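Local structure of uncharacterized NTF2-like protein (Cytophaga hutchinsonii ATCC 33406, 3F14) at residues S8-F13 / N71-E76; I29-I34 / N50-E55. The protein is of unknown function but adopts the NTF2-like fold of the SnoaL-like family, whose cone-shaped pocket in relatives often binds a small ligand or substrate. All blocks are in the same frame, centred on the assembly; numbering follows the deposited sequence.

Interaction 1: S8-F13 / N71-E76; sequences SIAQHF and NQIVIE
Ile75 and Ala10 make the central contact between helix 8-13 and strand 72-76, and the isoleucine reaches the helix with a single branch. Its CB springs from the strand toward the helix, and chi1 of -58° sets CG1 beside the backbone N and anti to the carbonyl carbon. CG1 comes to 4.2 Å from Ala10 CB, a loose approach. The chain then runs on extended, and its terminal CD1 presses into the helix surface where Ala10 passes into Gln11: CD1 lies 3.4 Å from Ala10 CB, tight for two carbons, and 3.5 Å from the backbone N of Gln11. The small alanine side chain lets the methyl come this near the helix backbone. Gln11 leaves the helix pointing away from the strand, but its chain bends at chi2 (-75°) and crosses Ile75 at about a right angle, bringing NE2 to 4.0 Å from Ile75 CD1. This is packing only; the amide OE1 is bound by Asn63 ND2. Two residues earlier on the strand, and on the same side of it, Ile73 meets the same alanine, its CG2 standing 3.7 Å from Ala10 CB in the modelled conformer. Within the helix, Ser8 O takes two donors from opposite faces of its carbonyl plane, His12 N and the imidazole ND1, the latter at 2.9 Å. Strand 72-82 lies between strands 60-68 and 88-100, and the helix runs across their concave side at 35° to the strand direction. Tyr97 of strand 88-100 touches both Ala10 and Ile73, while Val66 of strand 60-68 touches Gln11 and Ile73, so helix 2-14 rests on three neighbouring strands of the NTF2-like sheet.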
ATOM      1  N   SER A   8      -8.117  -5.560  15.123  1.00 19.46           N
ATOM      2  CA  SER A   8      -9.277  -4.724  15.423  1.00 18.29           C
ATOM      3  C   SER A   8      -8.996  -3.215  15.307  1.00 17.09           C
ATOM      4  O   SER A   8      -9.786  -2.445  14.754  1.00 18.17           O
ATOM      5  CB  SER A   8      -9.762  -5.040  16.841  1.00 20.38           C
ATOM      6  OG  SER A   8     -10.967  -4.348  17.050  1.00 28.15           O
ATOM      7  N   ILE A   9      -7.868  -2.815  15.849  1.00 17.22           N
ATOM      8  CA  ILE A   9      -7.450  -1.412  15.816  1.00 21.11           C
ATOM      9  C   ILE A   9      -7.355  -0.947  14.375  1.00 17.60           C
ATOM     10  O   ILE A   9      -7.924   0.082  14.006  1.00 17.89           O
ATOM     11  CB  ILE A   9      -6.080  -1.211  16.476  1.00 20.18           C
ATOM     12  CG1 ILE A   9      -6.160  -1.410  17.988  1.00 25.97           C
ATOM     13  CG2 ILE A   9      -5.551   0.207  16.196  1.00 21.68           C
ATOM     14  CD1 ILE A   9      -4.816  -1.602  18.627  1.00 24.10           C
ATOM     15  N   ALA A  10      -6.658  -1.718  13.557  1.00 17.20           N
ATOM     16  CA  ALA A  10      -6.438  -1.377  12.145  1.00 19.17           C
ATOM     17  C   ALA A  10      -7.745  -1.350  11.404  1.00 17.83           C
ATOM     18  O   ALA A  10      -7.988  -0.469  10.576  1.00 18.27           O
ATOM     19  CB  ALA A  10      -5.449  -2.375  11.486  1.00 20.35           C
ATOM     20  N   GLN A  11      -8.607  -2.340  11.619  1.00 16.58           N
ATOM     21  CA  GLN A  11      -9.912  -2.342  10.981  1.00 17.70           C
ATOM     22  C   GLN A  11     -10.708  -1.086  11.284  1.00 17.50           C
ATOM     23  O   GLN A  11     -11.269  -0.484  10.374  1.00 17.93           O
ATOM     24  CB  GLN A  11     -10.725  -3.549  11.417  1.00 19.04           C
ATOM     25  CG  GLN A  11     -10.241  -4.884  10.858  1.00 18.35           C
ATOM     26  CD  GLN A  11     -10.590  -5.080   9.391  1.00 26.47           C
ATOM     27  OE1 GLN A  11     -11.541  -4.482   8.885  1.00 22.25           O
ATOM     28  NE2 GLN A  11      -9.835  -5.960   8.707  1.00 26.77           N
ATOM     29  N   HIS A  12     -10.741  -0.681  12.554  1.00 16.41           N
ATOM     30  CA  HIS A  12     -11.465   0.528  12.932  1.00 17.26           C
ATOM     31  C   HIS A  12     -10.885   1.770  12.303  1.00 16.63           C
ATOM     32  O   HIS A  12     -11.601   2.556  11.704  1.00 17.21           O
ATOM     33  CB  HIS A  12     -11.464   0.709  14.446  1.00 17.38           C
ATOM     34  CG  HIS A  12     -12.496  -0.108  15.149  1.00 21.68           C
ATOM     35  ND1 HIS A  12     -12.211  -1.316  15.756  1.00 30.00           N
ATOM     36  CD2 HIS A  12     -13.815   0.122  15.343  1.00 23.24           C
ATOM     37  CE1 HIS A  12     -13.318  -1.787  16.318  1.00 27.00           C
ATOM     38  NE2 HIS A  12     -14.303  -0.935  16.080  1.00 25.63           N
ATOM     39  N   PHE A  13      -9.557   1.947  12.349  1.00 15.29           N
ATOM     40  CA  PHE A  13      -8.980   3.152  11.754  1.00 16.73           C
ATOM     41  C   PHE A  13      -9.207   3.183  10.239  1.00 15.89           C
ATOM     42  O   PHE A  13      -9.614   4.206   9.703  1.00 16.18           O
ATOM     43  CB  PHE A  13      -7.469   3.271  12.081  1.00 15.62           C
ATOM     44  CG  PHE A  13      -6.874   4.624  11.688  1.00 14.23           C
ATOM     45  CD1 PHE A  13      -6.465   4.901  10.406  1.00 15.52           C
ATOM     46  CD2 PHE A  13      -6.757   5.630  12.663  1.00 14.06           C
ATOM     47  CE1 PHE A  13      -5.988   6.149  10.063  1.00 16.08           C
ATOM     48  CE2 PHE A  13      -6.250   6.857  12.342  1.00 16.52           C
ATOM     49  CZ  PHE A  13      -5.892   7.144  11.035  1.00 16.65           C
ATOM     50  N   ASN A  71       4.026  -7.539  14.162  1.00 28.09           N
ATOM     51  CA  ASN A  71       4.293  -6.125  14.392  1.00 28.78           C
ATOM     52  C   ASN A  71       3.528  -5.061  13.518  1.00 24.65           C
ATOM     53  O   ASN A  71       3.278  -3.902  13.908  1.00 23.73           O
ATOM     54  CB  ASN A  71       5.783  -6.100  13.998  1.00 29.75           C
ATOM     55  CG  ASN A  71       6.411  -4.752  14.099  1.00 37.18           C
ATOM     56  OD1 ASN A  71       6.063  -3.953  14.973  1.00 57.91           O
ATOM     57  ND2 ASN A  71       7.390  -4.491  13.221  1.00 46.08           N
ATOM     58  N   GLN A  72       3.510  -5.348  12.223  0.59 23.02           N
ATOM     59  CA  GLN A  72       2.981  -4.433  11.218  0.59 20.92           C
ATOM     60  C   GLN A  72       1.793  -5.106  10.572  0.59 19.25           C
ATOM     61  O   GLN A  72       1.731  -6.316  10.454  0.59 19.28           O
ATOM     62  CB  GLN A  72       4.010  -4.047  10.124  0.59 21.65           C
ATOM     63  CG  GLN A  72       5.241  -3.228  10.529  0.59 20.17           C
ATOM     64  CD  GLN A  72       5.957  -2.561   9.336  0.59 18.89           C
ATOM     65  OE1 GLN A  72       5.442  -1.605   8.726  0.59 24.95           O
ATOM     66  NE2 GLN A  72       7.139  -3.060   8.999  0.59 33.57           N
ATOM     67  N   ILE A  73       0.820  -4.298  10.133  0.50 17.36           N
ATOM     68  CA  ILE A  73      -0.394  -4.789   9.461  0.50 16.80           C
ATOM     69  C   ILE A  73      -0.792  -3.848   8.301  0.50 15.01           C
ATOM     70  O   ILE A  73      -0.639  -2.619   8.411  0.50 16.94           O
ATOM     71  CB  ILE A  73      -1.576  -5.055  10.470  0.50 16.48           C
ATOM     72  CG1 ILE A  73      -2.775  -5.735   9.774  0.50 15.91           C
ATOM     73  CG2 ILE A  73      -2.015  -3.788  11.171  0.50 18.19           C
ATOM     74  CD1 ILE A  73      -3.958  -6.114  10.709  0.50 17.14           C
ATOM     75  N   VAL A  74      -1.268  -4.416   7.177  1.00 15.16           N
ATOM     76  CA  VAL A  74      -1.613  -3.678   5.967  1.00 14.96           C
ATOM     77  C   VAL A  74      -3.068  -3.980   5.627  1.00 15.45           C
ATOM     78  O   VAL A  74      -3.429  -5.167   5.576  1.00 15.99           O
ATOM     79  CB  VAL A  74      -0.692  -4.081   4.799  1.00 15.99           C
ATOM     80  CG1 VAL A  74      -1.068  -3.318   3.522  1.00 17.32           C
ATOM     81  CG2 VAL A  74       0.821  -3.892   5.170  1.00 17.56           C
ATOM     82  N   ILE A  75      -3.880  -2.960   5.462  1.00 15.71           N
ATOM     83  CA  ILE A  75      -5.286  -3.099   5.070  1.00 16.01           C
ATOM     84  C   ILE A  75      -5.493  -2.379   3.757  1.00 16.52           C
ATOM     85  O   ILE A  75      -5.126  -1.207   3.624  1.00 17.35           O
ATOM     86  CB  ILE A  75      -6.242  -2.531   6.106  1.00 16.19           C
ATOM     87  CG1 ILE A  75      -5.991  -3.268   7.450  1.00 22.09           C
ATOM     88  CG2 ILE A  75      -7.731  -2.561   5.588  1.00 19.24           C
ATOM     89  CD1 ILE A  75      -7.070  -3.116   8.547  1.00 27.99           C
ATOM     90  N   GLU A  76      -6.035  -3.072   2.778  1.00 14.79           N
ATOM     91  CA  GLU A  76      -6.543  -2.474   1.548  1.00 15.70           C
ATOM     92  C   GLU A  76      -8.018  -2.298   1.635  1.00 17.40           C
ATOM     93  O   GLU A  76      -8.698  -3.183   2.163  1.00 17.42           O
ATOM     94  CB  GLU A  76      -6.253  -3.390   0.369  1.00 16.47           C
ATOM     95  CG  GLU A  76      -4.754  -3.667   0.120  1.00 16.79           C
ATOM     96  CD  GLU A  76      -4.567  -4.523  -1.125  1.00 18.67           C
ATOM     97  OE1 GLU A  76      -4.738  -3.990  -2.258  1.00 19.74           O
ATOM     98  OE2 GLU A  76      -4.285  -5.738  -0.975  1.00 19.79           O
TER

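Interaction 2: I29-I34 / N50-E55; sequences IEWNII and NKMLPE
The indole of Trp31, on a strand of the NTF2-like sheet, is met by Met52, present as selenomethionine, in a Met-aromatic contact, while hydrophobic groups take up its two faces. On one face lies Ile33 CG1, 3.6 Å above the plane and displaced toward the rim; on the opposite face the Phe13 ring approaches edge-to-face. The selenium comes in obliquely beyond the benzene end, a little to the Ile33 side of the plane. It stands 5.2 Å from the centroid of the six-membered ring, 71° off the ring normal, with Trp31 CH2 and Met52 SE 3.9 Å apart. The contact joins strand 29-33, second from one margin of the curved sheet, to helix 42-57, which packs beside it. Both side chains must stretch far to meet, since the nearest alpha carbons, those of Ile33 and Met52, are 12.8 Å apart. Each does so with its CG anti to the backbone N, chi1 being -171° for Trp31 and -170° for Met52. Met52 also remains extended through chi2, so the selenium is carried well away from the helix before the chain bends at chi3. At the other end of the indole, NE1 is satisfied by Ser109 OG on strand 103-111, which should limit rotation of the ring. Phe18 packs on Met52 from a loop, and Cys49 of the same helix touches Trp31. Bound Tris near Trp31 and triethylene glycol near Ile33, probably from crystallisation, are consistent with the pocket common in this fold. At the modelled conformer's tip, the bend at chi3 turns Met52 CE toward Ile33 CD1, leaving the two methyls at a loose 4.5 Å.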
ATOM      1  N   ILE A  29       2.880   9.126  17.771  1.00 13.78           N
ATOM      2  CA  ILE A  29       2.317   8.608  16.528  1.00 13.61           C
ATOM      3  C   ILE A  29       2.541   9.547  15.366  1.00 14.38           C
ATOM      4  O   ILE A  29       2.449  10.747  15.494  1.00 16.06           O
ATOM      5  CB  ILE A  29       0.819   8.309  16.701  1.00 13.38           C
ATOM      6  CG1 ILE A  29       0.199   7.672  15.414  1.00 15.51           C
ATOM      7  CG2 ILE A  29      -0.005   9.574  17.081  1.00 15.72           C
ATOM      8  CD1 ILE A  29      -1.235   7.102  15.628  1.00 16.97           C
ATOM      9  N   GLU A  30       2.814   8.983  14.185  1.00 14.86           N
ATOM     10  CA  GLU A  30       2.833   9.777  12.970  1.00 15.21           C
ATOM     11  C   GLU A  30       1.862   9.147  11.968  1.00 16.74           C
ATOM     12  O   GLU A  30       1.815   7.927  11.854  1.00 16.71           O
ATOM     13  CB  GLU A  30       4.232   9.798  12.344  1.00 17.10           C
ATOM     14  CG  GLU A  30       5.224  10.409  13.264  1.00 17.02           C
ATOM     15  CD  GLU A  30       6.602  10.659  12.631  1.00 23.27           C
ATOM     16  OE1 GLU A  30       6.759  10.437  11.402  1.00 21.93           O
ATOM     17  OE2 GLU A  30       7.498  11.044  13.416  1.00 22.05           O
ATOM     18  N   TRP A  31       1.111   9.984  11.265  1.00 14.60           N
ATOM     19  CA  TRP A  31       0.284   9.577  10.137  1.00 16.19           C
ATOM     20  C   TRP A  31       0.841  10.230   8.901  1.00 15.08           C
ATOM     21  O   TRP A  31       0.748  11.431   8.731  1.00 15.18           O
ATOM     22  CB  TRP A  31      -1.177   9.946  10.333  1.00 15.90           C
ATOM     23  CG  TRP A  31      -2.131   9.359   9.288  1.00 15.53           C
ATOM     24  CD1 TRP A  31      -1.854   8.397   8.396  1.00 15.61           C
ATOM     25  CD2 TRP A  31      -3.535   9.642   9.136  1.00 13.29           C
ATOM     26  NE1 TRP A  31      -2.973   8.089   7.665  1.00 14.65           N
ATOM     27  CE2 TRP A  31      -4.034   8.830   8.101  1.00 14.41           C
ATOM     28  CE3 TRP A  31      -4.427  10.497   9.788  1.00 16.50           C
ATOM     29  CZ2 TRP A  31      -5.374   8.878   7.678  1.00 14.96           C
ATOM     30  CZ3 TRP A  31      -5.756  10.560   9.353  1.00 15.78           C
ATOM     31  CH2 TRP A  31      -6.221   9.740   8.333  1.00 15.83           C
ATOM     32  N   ASN A  32       1.452   9.410   8.029  1.00 14.82           N
ATOM     33  CA  ASN A  32       2.024   9.805   6.758  1.00 14.82           C
ATOM     34  C   ASN A  32       0.979   9.526   5.669  1.00 16.69           C
ATOM     35  O   ASN A  32       0.802   8.387   5.267  1.00 15.26           O
ATOM     36  CB  ASN A  32       3.311   9.053   6.492  1.00 15.61           C
ATOM     37  CG  ASN A  32       3.953   9.444   5.184  1.00 18.17           C
ATOM     38  OD1 ASN A  32       3.460  10.302   4.477  1.00 18.87           O
ATOM     39  ND2 ASN A  32       5.056   8.800   4.865  1.00 20.32           N
ATOM     40  N   ILE A  33       0.293  10.552   5.201  1.00 14.95           N
ATOM     41  CA  ILE A  33      -0.671  10.456   4.106  1.00 14.91           C
ATOM     42  C   ILE A  33       0.152  10.765   2.845  1.00 15.22           C
ATOM     43  O   ILE A  33       0.484  11.915   2.555  1.00 14.95           O
ATOM     44  CB  ILE A  33      -1.865  11.383   4.272  1.00 15.58           C
ATOM     45  CG1 ILE A  33      -2.559  11.057   5.619  1.00 18.52           C
ATOM     46  CG2 ILE A  33      -2.834  11.193   3.059  1.00 17.07           C
ATOM     47  CD1 ILE A  33      -3.730  12.039   5.959  1.00 21.33           C
ATOM     48  N   ILE A  34       0.542   9.704   2.131  1.00 14.41           N
ATOM     49  CA  ILE A  34       1.460   9.777   1.012  1.00 14.76           C
ATOM     50  C   ILE A  34       0.984  10.773  -0.046  1.00 14.10           C
ATOM     51  O   ILE A  34      -0.154  10.753  -0.484  1.00 14.77           O
ATOM     52  CB  ILE A  34       1.610   8.359   0.364  1.00 14.53           C
ATOM     53  CG1 ILE A  34       2.246   7.363   1.352  1.00 15.44           C
ATOM     54  CG2 ILE A  34       2.418   8.431  -0.932  1.00 16.28           C
ATOM     55  CD1 ILE A  34       3.708   7.554   1.639  1.00 17.47           C
ATOM     56  N   ASN A  50     -10.241  14.191  13.918  1.00 14.24           N
ATOM     57  CA  ASN A  50     -11.531  14.793  14.258  1.00 14.38           C
ATOM     58  C   ASN A  50     -12.018  15.755  13.185  1.00 15.51           C
ATOM     59  O   ASN A  50     -13.241  15.851  12.960  1.00 17.02           O
ATOM     60  CB  ASN A  50     -11.503  15.450  15.658  1.00 15.42           C
ATOM     61  CG  ASN A  50     -11.631  14.415  16.783  1.00 16.76           C
ATOM     62  OD1 ASN A  50     -12.223  13.358  16.589  1.00 18.53           O
ATOM     63  ND2 ASN A  50     -11.155  14.747  17.963  1.00 15.80           N
ATOM     64  N   LYS A  51     -11.123  16.540  12.598  0.70 16.09           N
ATOM     65  CA  LYS A  51     -11.507  17.458  11.514  0.70 16.98           C
ATOM     66  C   LYS A  51     -12.082  16.662  10.332  0.70 15.63           C
ATOM     67  O   LYS A  51     -13.090  17.064   9.725  0.70 16.09           O
ATOM     68  CB  LYS A  51     -10.292  18.288  11.123  0.70 19.84           C
ATOM     69  CG  LYS A  51     -10.419  19.234   9.958  0.70 22.52           C
ATOM     70  CD  LYS A  51      -9.202  20.179   9.903  0.70 23.01           C
ATOM     71  CE  LYS A  51      -9.020  20.841   8.545  0.70 28.06           C
ATOM     72  NZ  LYS A  51     -10.328  21.107   7.854  0.70 33.58           N
HETATM   73  N   MSE A  52     -11.488  15.492  10.060  0.51 11.55           N
HETATM   74  CA  MSE A  52     -11.833  14.558   8.924  0.51 12.40           C
HETATM   75  C   MSE A  52     -13.074  13.687   9.160  0.51 13.44           C
HETATM   76  O   MSE A  52     -13.704  13.236   8.200  0.51 13.29           O
HETATM   77  CB  MSE A  52     -10.633  13.609   8.567  0.51 11.71           C
HETATM   78  CG  MSE A  52     -10.766  12.730   7.237  0.51 12.71           C
HETATM   79 SE   MSE A  52      -9.273  11.683   6.800  0.38 18.85          SE
HETATM   80  CE  MSE A  52      -8.037  13.094   6.491  0.51 23.97           C
ATOM     81  N   LEU A  53     -13.429  13.452  10.420  1.00 15.55           N
ATOM     82  CA  LEU A  53     -14.468  12.527  10.825  1.00 14.99           C
ATOM     83  C   LEU A  53     -15.818  12.743  10.129  1.00 15.18           C
ATOM     84  O   LEU A  53     -16.405  11.756   9.650  1.00 16.28           O
ATOM     85  CB  LEU A  53     -14.616  12.517  12.343  1.00 17.77           C
ATOM     86  CG  LEU A  53     -15.469  11.405  12.946  1.00 17.68           C
ATOM     87  CD1 LEU A  53     -15.000   9.996  12.586  1.00 19.99           C
ATOM     88  CD2 LEU A  53     -15.530  11.597  14.459  1.00 20.67           C
ATOM     89  N   PRO A  54     -16.311  13.977  10.005  1.00 15.33           N
ATOM     90  CA  PRO A  54     -17.604  14.099   9.295  1.00 15.05           C
ATOM     91  C   PRO A  54     -17.559  13.582   7.863  1.00 16.57           C
ATOM     92  O   PRO A  54     -18.552  12.985   7.388  1.00 16.39           O
ATOM     93  CB  PRO A  54     -17.873  15.607   9.316  1.00 16.45           C
ATOM     94  CG  PRO A  54     -17.042  16.126  10.443  1.00 21.46           C
ATOM     95  CD  PRO A  54     -15.834  15.263  10.540  1.00 16.47           C
ATOM     96  N   GLU A  55     -16.463  13.797   7.141  1.00 16.37           N
ATOM     97  CA  GLU A  55     -16.299  13.239   5.793  1.00 15.77           C
ATOM     98  C   GLU A  55     -16.362  11.746   5.814  1.00 16.45           C
ATOM     99  O   GLU A  55     -16.951  11.138   4.920  1.00 17.47           O
ATOM    100  CB  GLU A  55     -14.999  13.667   5.140  1.00 18.58           C
ATOM    101  CG  GLU A  55     -15.021  13.338   3.672  1.00 22.45           C
ATOM    102  CD  GLU A  55     -13.736  13.652   2.964  1.00 38.47           C
ATOM    103  OE1 GLU A  55     -12.704  13.860   3.645  1.00 38.09           O
ATOM    104  OE2 GLU A  55     -13.798  13.662   1.712  1.00 43.30           O
TER

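Overall arrangement
Both contacts set a helix against the same curved sheet, on opposite sides of the chain's centre, and interaction 2 is nested within the chain loop closed by interaction 1. Interaction 1 is the more buried, hiding 164 Å² mostly between alanine and isoleucine side chains, close to the helix backbone. Interaction 2 hides 83 Å², is only partly buried, and bridges a wider gap with long side chains through selenium and an indole. The two contacts join where Phe13 of 8-13 reaches that indole. Thus helix 2-14 is linked both to strand 72-82 and to the tryptophan that receives helix 42-57.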